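Local structure of phenylacetaldehyde dehydrogenase (Burkholderia cenocepacia, 4O5H) at residues Met33-Ala37 / Asp231-Val237; Ser40-Ser44 / Pro63-Asp69; Pro398-Thr404 / Pro418-Met423. The protein probably catalyses the NAD+-dependent oxidation of phenylacetaldehyde to phenylacetate, as a member of the aldehyde dehydrogenase family. One frame throughout, in Å; residues are numbered along the deposited sequence.

Contact 1 of 3, residues Met33-Ala37 / Asp231-Val237; sequences MLIGA and DGVVNIV
Leu34 and Ile236 form a single antiparallel, hydrogen-bonded bridge between strands 33-35 and 234-236; the axes of these short strand segments approach to 4.8 Å with their N-to-C directions 141° apart. The bridge places an N-terminal hairpin, strands 33-35 and 38-40, against the edge of the Rossmann-like sheet of the aldehyde dehydrogenase fold, where strand 234-236 already runs parallel to strand 204-208. Both bonds of the pair are present: Leu34 N gives to Ile236 O at 3.1 Å, and Ile236 N to Leu34 O at 2.8 Å. Beyond the bridge the pairing passes to a side chain. The carboxamide oxygen of Asn235 takes the place of a backbone carbonyl, and Gly36 N reaches Asn235 OD1 at 2.8 Å, in the carbonyl plane. The other end of this amide is tied down as well, since Asn235 ND2 gives to Gly232 O at 2.9 Å from above that carbonyl's plane and also bonds Val205 O; an acceptor role for OD1 and a donor role for ND2 fix the amide's orientation and probably restrict its rotation. Leu34, with CG anti to the backbone N (chi1 176°), runs along the partner strand and lays CD2 against Val234 O, while helix 215-227 meets the same side chain through Gln225. The Met33 side chain, bent at chi3, crosses that of Val237 at a slant, Met33 SD 4.1 Å from Val237 CB. At the far end Ala37 CB packs on the carboxylate of Asp231, 3.4 Å from OD2. Gly36 and Gly232 both have positive phi, and their CA atoms come within 4.0 Å of each other. A water links the two segments beside them, donating to Gly36 O and to Val234 O while accepting from Gly232 N.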
# COMPACT_ATOMS: atom_id res chain seq x y z
N MET A 33 -31.10 1.68 -3.13
CA MET A 33 -29.77 1.11 -2.88
C MET A 33 -29.87 -0.41 -2.80
O MET A 33 -30.91 -0.95 -2.47
CB MET A 33 -29.23 1.60 -1.54
CG MET A 33 -29.03 3.07 -1.50
SD MET A 33 -28.35 3.65 0.04
CE MET A 33 -29.75 3.61 1.18
N LEU A 34 -28.74 -1.08 -2.99
CA LEU A 34 -28.66 -2.53 -2.81
C LEU A 34 -27.91 -2.84 -1.52
O LEU A 34 -26.68 -2.62 -1.45
CB LEU A 34 -27.96 -3.16 -4.01
CG LEU A 34 -27.72 -4.67 -3.92
CD1 LEU A 34 -29.03 -5.40 -3.77
CD2 LEU A 34 -26.99 -5.18 -5.14
N ILE A 35 -28.63 -3.26 -0.50
CA ILE A 35 -28.05 -3.49 0.80
C ILE A 35 -28.37 -4.91 1.24
O ILE A 35 -29.51 -5.23 1.59
CB ILE A 35 -28.55 -2.46 1.83
CG1 ILE A 35 -28.11 -1.09 1.37
CG2 ILE A 35 -28.01 -2.75 3.24
CD1 ILE A 35 -28.56 0.05 2.21
N GLY A 36 -27.37 -5.77 1.16
CA GLY A 36 -27.58 -7.18 1.43
C GLY A 36 -28.60 -7.76 0.45
O GLY A 36 -28.52 -7.51 -0.75
N ALA A 37 -29.58 -8.49 0.98
CA ALA A 37 -30.61 -9.12 0.18
C ALA A 37 -31.74 -8.18 -0.27
O ALA A 37 -32.62 -8.60 -1.01
CB ALA A 37 -31.19 -10.30 0.91
N ASP A 231 -26.32 -12.81 -2.15
CA ASP A 231 -26.64 -11.55 -1.51
C ASP A 231 -25.53 -11.08 -0.56
O ASP A 231 -24.94 -11.87 0.18
CB ASP A 231 -27.95 -11.69 -0.70
CG ASP A 231 -29.16 -11.89 -1.60
OD1 ASP A 231 -29.27 -11.26 -2.68
OD2 ASP A 231 -29.98 -12.71 -1.23
N GLY A 232 -25.26 -9.77 -0.62
CA GLY A 232 -24.30 -9.15 0.25
C GLY A 232 -22.87 -9.17 -0.30
O GLY A 232 -21.99 -8.54 0.27
N VAL A 233 -22.63 -9.90 -1.39
CA VAL A 233 -21.33 -9.91 -2.01
C VAL A 233 -20.99 -8.55 -2.63
O VAL A 233 -19.85 -8.09 -2.53
CB VAL A 233 -21.19 -11.07 -3.04
CG1 VAL A 233 -19.89 -10.99 -3.79
CG2 VAL A 233 -21.26 -12.38 -2.27
N VAL A 234 -21.99 -7.92 -3.26
CA VAL A 234 -21.91 -6.55 -3.72
C VAL A 234 -23.08 -5.79 -3.11
O VAL A 234 -24.24 -6.20 -3.22
CB VAL A 234 -21.93 -6.43 -5.25
CG1 VAL A 234 -21.77 -4.97 -5.67
CG2 VAL A 234 -20.79 -7.25 -5.87
N ASN A 235 -22.75 -4.67 -2.48
CA ASN A 235 -23.70 -3.72 -1.91
C ASN A 235 -23.39 -2.35 -2.48
O ASN A 235 -22.22 -2.04 -2.75
CB ASN A 235 -23.54 -3.67 -0.40
CG ASN A 235 -23.55 -5.04 0.22
OD1 ASN A 235 -24.62 -5.57 0.51
ND2 ASN A 235 -22.39 -5.68 0.31
N ILE A 236 -24.43 -1.57 -2.76
CA ILE A 236 -24.28 -0.29 -3.44
C ILE A 236 -25.05 0.79 -2.71
O ILE A 236 -26.28 0.73 -2.62
CB ILE A 236 -24.76 -0.34 -4.88
CG1 ILE A 236 -24.06 -1.46 -5.63
CG2 ILE A 236 -24.46 0.98 -5.61
CD1 ILE A 236 -24.56 -1.73 -7.05
N VAL A 237 -24.32 1.79 -2.22
CA VAL A 237 -24.91 2.85 -1.41
C VAL A 237 -24.71 4.18 -2.08
O VAL A 237 -23.59 4.48 -2.49
CB VAL A 237 -24.32 2.90 0.03
CG1 VAL A 237 -24.74 1.67 0.81
CG2 VAL A 237 -22.81 2.94 0.05
O HOH W 1 -26.43 -7.94 -2.31

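Contact 2 of 3, residues Ser40-Ser44 / Pro63-Asp69; sequences SDAAS and PEADERD
A single carboxylate, that of Asp69 in the first turn of helix 67-82, binds both its own helix start and the loop after strand 38-40. Ala43 N gives to Asp69 OD1 at 2.8 Å with an N-H...O angle of 160°, meeting the oxygen on its syn side and 19° out of the carboxylate plane. The second oxygen, Asp69 OD2, uses its anti lone pair to accept from Asp66 N at 2.9 Å. Asp66, the N-cap, accepts from Arg68 N through OD1, from above its carboxylate plane, and the two aspartates make a capping box. Asp69 CG lies anti to its carbonyl carbon (chi1 -51°), which turns the carboxylate back toward the N-cap and the loop together. Two waters extend its grip: one donates to OD1 and to Asp41 O, the other donates to OD2 and accepts from Ser44 N.

Arg68 bends at chi3 and folds back over the cap, where NE and NH2 hold Asp66 side-on in a salt bridge, Arg68 NH2 lying 2.9 Å from Asp66 OD2. Ala43 CB sits over the centre of one guanidinium face, 3.8 Å above its plane, and Ser44 CB approaches NH2 obliquely. Ala42 CB lies 4.3 Å from Pro63 CB and also touches Glu64 O. Ser44 OG has its main partner in Arg46 N, and a further water joins it to Glu64 O. Met33 of strand 33-35 also packs on Ala42, Pro63, Ala65 and Asp69. With two protein N-H groups and two waters around it, beside a helix N-terminus, the Asp69 carboxylate is probably stabilised as the anion, so the same charge would favour both the helix start and the loop's position.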
# COMPACT_ATOMS: atom_id res chain seq x y z
N SER A 40 -33.29 -1.03 -1.03
CA SER A 40 -33.71 -0.24 0.13
C SER A 40 -33.61 1.26 -0.10
O SER A 40 -32.71 1.74 -0.76
CB SER A 40 -32.79 -0.55 1.29
OG SER A 40 -32.99 -1.88 1.73
N ASP A 41 -34.53 2.00 0.50
CA ASP A 41 -34.36 3.42 0.63
C ASP A 41 -33.42 3.71 1.78
O ASP A 41 -33.07 2.82 2.54
CB ASP A 41 -35.68 4.05 0.93
CG ASP A 41 -36.70 3.68 -0.09
OD1 ASP A 41 -36.43 3.84 -1.27
OD2 ASP A 41 -37.80 3.22 0.31
N ALA A 42 -33.02 4.96 1.92
CA ALA A 42 -32.28 5.38 3.10
C ALA A 42 -33.20 5.32 4.31
O ALA A 42 -34.40 5.57 4.19
CB ALA A 42 -31.76 6.79 2.89
N ALA A 43 -32.63 5.05 5.50
CA ALA A 43 -33.41 5.05 6.73
C ALA A 43 -34.18 6.35 6.87
O ALA A 43 -35.29 6.35 7.39
CB ALA A 43 -32.50 4.81 7.95
N SER A 44 -33.57 7.46 6.46
CA SER A 44 -34.19 8.77 6.64
C SER A 44 -35.32 9.03 5.63
O SER A 44 -36.03 10.00 5.75
CB SER A 44 -33.13 9.87 6.47
OG SER A 44 -32.69 9.93 5.12
N PRO A 63 -31.51 7.35 -3.33
CA PRO A 63 -31.36 7.56 -1.92
C PRO A 63 -30.12 8.36 -1.54
O PRO A 63 -29.06 8.20 -2.15
CB PRO A 63 -31.29 6.16 -1.34
CG PRO A 63 -32.08 5.34 -2.33
CD PRO A 63 -31.62 5.93 -3.65
N GLU A 64 -30.29 9.17 -0.50
CA GLU A 64 -29.20 9.88 0.14
C GLU A 64 -28.83 9.18 1.47
O GLU A 64 -29.41 9.46 2.52
CB GLU A 64 -29.61 11.32 0.41
CG GLU A 64 -28.45 12.14 0.94
CD GLU A 64 -28.86 13.27 1.85
OE1 GLU A 64 -29.87 13.96 1.65
OE2 GLU A 64 -28.13 13.45 2.80
N ALA A 65 -27.86 8.28 1.41
CA ALA A 65 -27.49 7.42 2.55
C ALA A 65 -26.74 8.21 3.60
O ALA A 65 -26.00 9.10 3.27
CB ALA A 65 -26.61 6.28 2.10
N ASP A 66 -26.98 7.88 4.86
CA ASP A 66 -26.14 8.38 5.94
C ASP A 66 -25.33 7.21 6.52
O ASP A 66 -25.31 6.10 5.95
CB ASP A 66 -26.93 9.23 6.97
CG ASP A 66 -27.89 8.40 7.85
OD1 ASP A 66 -27.83 7.17 7.90
OD2 ASP A 66 -28.74 8.99 8.53
N GLU A 67 -24.66 7.47 7.62
CA GLU A 67 -23.82 6.51 8.29
C GLU A 67 -24.57 5.21 8.65
O GLU A 67 -23.99 4.11 8.56
CB GLU A 67 -23.22 7.18 9.55
CG GLU A 67 -22.10 6.37 10.16
CD GLU A 67 -21.22 7.19 11.13
OE1 GLU A 67 -21.80 7.94 11.95
OE2 GLU A 67 -19.95 7.05 11.08
N ARG A 68 -25.84 5.32 9.01
CA ARG A 68 -26.64 4.14 9.39
C ARG A 68 -26.75 3.19 8.21
O ARG A 68 -26.58 1.99 8.34
CB ARG A 68 -28.09 4.51 9.78
CG ARG A 68 -28.23 5.39 11.00
CD ARG A 68 -29.68 5.85 11.19
NE ARG A 68 -30.04 6.93 10.27
CZ ARG A 68 -31.22 7.54 10.23
NH1 ARG A 68 -32.22 7.17 11.03
NH2 ARG A 68 -31.43 8.52 9.36
N ASP A 69 -27.04 3.75 7.04
CA ASP A 69 -27.20 2.92 5.84
C ASP A 69 -25.86 2.28 5.45
O ASP A 69 -25.80 1.10 5.05
CB ASP A 69 -27.79 3.74 4.68
CG ASP A 69 -29.04 4.51 5.08
OD1 ASP A 69 -30.05 3.87 5.48
OD2 ASP A 69 -29.00 5.75 5.06
O HOH W 2 -31.08 1.43 4.43
O HOH W 3 -30.58 7.65 6.26
O HOH W 4 -30.03 10.13 4.98

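Contact 3 of 3, residues Pro398-Thr404 / Pro418-Met423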
# COMPACT_ATOMS: atom_id res chain seq x y z
N PRO A 398 -13.58 23.94 -25.42
CA PRO A 398 -12.23 23.42 -25.42
C PRO A 398 -11.30 24.61 -25.49
O PRO A 398 -11.45 25.45 -26.36
CB PRO A 398 -12.14 22.60 -26.70
CG PRO A 398 -13.54 22.23 -27.00
CD PRO A 398 -14.37 23.38 -26.52
N THR A 399 -10.34 24.65 -24.58
CA THR A 399 -9.52 25.81 -24.37
C THR A 399 -8.03 25.47 -24.41
O THR A 399 -7.57 24.50 -23.78
CB THR A 399 -9.90 26.43 -23.02
OG1 THR A 399 -11.26 26.84 -23.09
CG2 THR A 399 -9.08 27.63 -22.72
N VAL A 400 -7.28 26.25 -25.19
CA VAL A 400 -5.83 26.09 -25.27
C VAL A 400 -5.17 27.39 -24.86
O VAL A 400 -5.43 28.45 -25.46
CB VAL A 400 -5.38 25.76 -26.70
CG1 VAL A 400 -3.85 25.63 -26.79
CG2 VAL A 400 -6.04 24.46 -27.16
N LEU A 401 -4.35 27.32 -23.81
CA LEU A 401 -3.65 28.47 -23.28
C LEU A 401 -2.18 28.40 -23.62
O LEU A 401 -1.53 27.36 -23.44
CB LEU A 401 -3.82 28.53 -21.76
CG LEU A 401 -5.26 28.64 -21.22
CD1 LEU A 401 -5.29 28.64 -19.71
CD2 LEU A 401 -5.90 29.90 -21.76
N VAL A 402 -1.66 29.53 -24.10
CA VAL A 402 -0.23 29.70 -24.38
C VAL A 402 0.31 30.92 -23.62
O VAL A 402 -0.43 31.62 -22.97
CB VAL A 402 0.05 29.86 -25.89
CG1 VAL A 402 -0.42 28.62 -26.62
CG2 VAL A 402 -0.60 31.11 -26.46
N ASP A 403 1.62 31.11 -23.70
CA ASP A 403 2.31 32.15 -22.94
C ASP A 403 2.19 31.87 -21.47
O ASP A 403 2.16 32.78 -20.64
CB ASP A 403 1.80 33.57 -23.24
CG ASP A 403 1.96 33.98 -24.70
OD1 ASP A 403 2.83 33.43 -25.40
OD2 ASP A 403 1.23 34.89 -25.12
N THR A 404 2.12 30.60 -21.14
CA THR A 404 2.06 30.19 -19.73
C THR A 404 3.46 29.96 -19.19
O THR A 404 4.39 29.79 -19.95
CB THR A 404 1.27 28.90 -19.57
OG1 THR A 404 1.80 27.91 -20.46
CG2 THR A 404 -0.20 29.12 -19.86
N PRO A 418 -11.50 20.73 -20.02
CA PRO A 418 -10.88 20.70 -21.34
C PRO A 418 -10.00 21.92 -21.54
O PRO A 418 -10.24 22.74 -22.43
CB PRO A 418 -12.09 20.70 -22.28
CG PRO A 418 -13.12 21.49 -21.55
CD PRO A 418 -12.88 21.22 -20.07
N VAL A 419 -8.94 21.99 -20.74
CA VAL A 419 -8.05 23.11 -20.74
C VAL A 419 -6.61 22.61 -20.83
O VAL A 419 -6.12 21.95 -19.92
CB VAL A 419 -8.21 23.94 -19.45
CG1 VAL A 419 -7.32 25.16 -19.47
CG2 VAL A 419 -9.67 24.34 -19.24
N LEU A 420 -5.95 23.01 -21.91
CA LEU A 420 -4.54 22.69 -22.16
C LEU A 420 -3.65 23.91 -21.89
O LEU A 420 -4.05 25.03 -22.18
CB LEU A 420 -4.36 22.30 -23.62
CG LEU A 420 -2.96 21.86 -24.08
CD1 LEU A 420 -2.49 20.63 -23.36
CD2 LEU A 420 -2.95 21.60 -25.57
N VAL A 421 -2.48 23.68 -21.31
CA VAL A 421 -1.43 24.69 -21.30
C VAL A 421 -0.30 24.14 -22.17
O VAL A 421 0.00 22.95 -22.09
CB VAL A 421 -0.94 25.05 -19.88
CG1 VAL A 421 -2.09 25.63 -19.08
CG2 VAL A 421 -0.33 23.85 -19.14
N ALA A 422 0.28 24.99 -23.03
CA ALA A 422 1.28 24.50 -23.96
C ALA A 422 2.48 25.44 -24.02
O ALA A 422 2.32 26.66 -24.21
CB ALA A 422 0.68 24.39 -25.35
N MET A 423 3.67 24.85 -23.91
CA MET A 423 4.95 25.60 -23.85
C MET A 423 6.04 24.91 -24.66
O MET A 423 6.02 23.70 -24.81
CB MET A 423 5.41 25.70 -22.39
CG MET A 423 4.54 26.63 -21.53
SD MET A 423 4.48 26.15 -19.77
CE MET A 423 3.34 24.79 -19.87
O HOH W 5 3.39 29.08 -24.44
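Strands 399-402 and 419-425 are the two parallel strands of a beta-alpha-beta unit, with helix 409-412 in the connection between them, and they belong to the mixed seven-stranded sheet of this aldehyde dehydrogenase. The axes of segments 399-402 and 419-423 approach to 4.7 Å, at 26° between their N-to-C directions, and three successive bridges pair Thr399, Val400 and Leu401 with Val419, Leu420 and Val421. Four backbone bonds alternate in direction, from Thr399 N to Pro418 O (2.9 Å) at one end to Ala422 N with Leu401 O (3.0 Å) at the other. On the face bearing Thr399, Leu401, Val419 and Val421, Leu401 CD1 leans across to Val419 CG1 at 4.0 Å. On the other face Val400 CG1 meets Leu420 CD2 at 4.3 Å. Past the last bridge a water spans the strands, accepting from Asp403 N and donating to Ala422 O. Thr404 then points its side chain at the partner strand, crossing that of Met423 at about a right angle: Thr404 OG1, between backbone N and carbonyl carbon (chi1 52°), lies against Met423 CG at 3.2 Å and SD at 3.3 Å, a buried hydroxyl without a hydrogen-bonding partner in the model. Helices 298-310 and 330-343 pack on the Val400 and Leu420 face through Phe310 and Val337, and helix 362-378 packs on the other; strands 381-384 and 320-326 flank the pair.

Overall arrangement
Contacts 1 and 2 are neighbours, their centres 13 Å apart, and contact 2 is nested within the chain loop that contact 1 closes. Met33 joins them: Met33 O lies 2.8 Å from Ser40 N, probably hydrogen-bonded, and its CE also packs near Asp41 O. Contact 3 stands on the opposite side of the chain's centre, about 44 Å from contact 1 between centres. All its touching residues are buried, and it ties strands close in sequence by regular parallel pairing and aliphatic packing. Contact 1, mostly buried, brings distant sequence together through one bridge and an asparagine amide. Contact 2, partly exposed, relies on carboxylates, an arginine and waters rather than strand pairing.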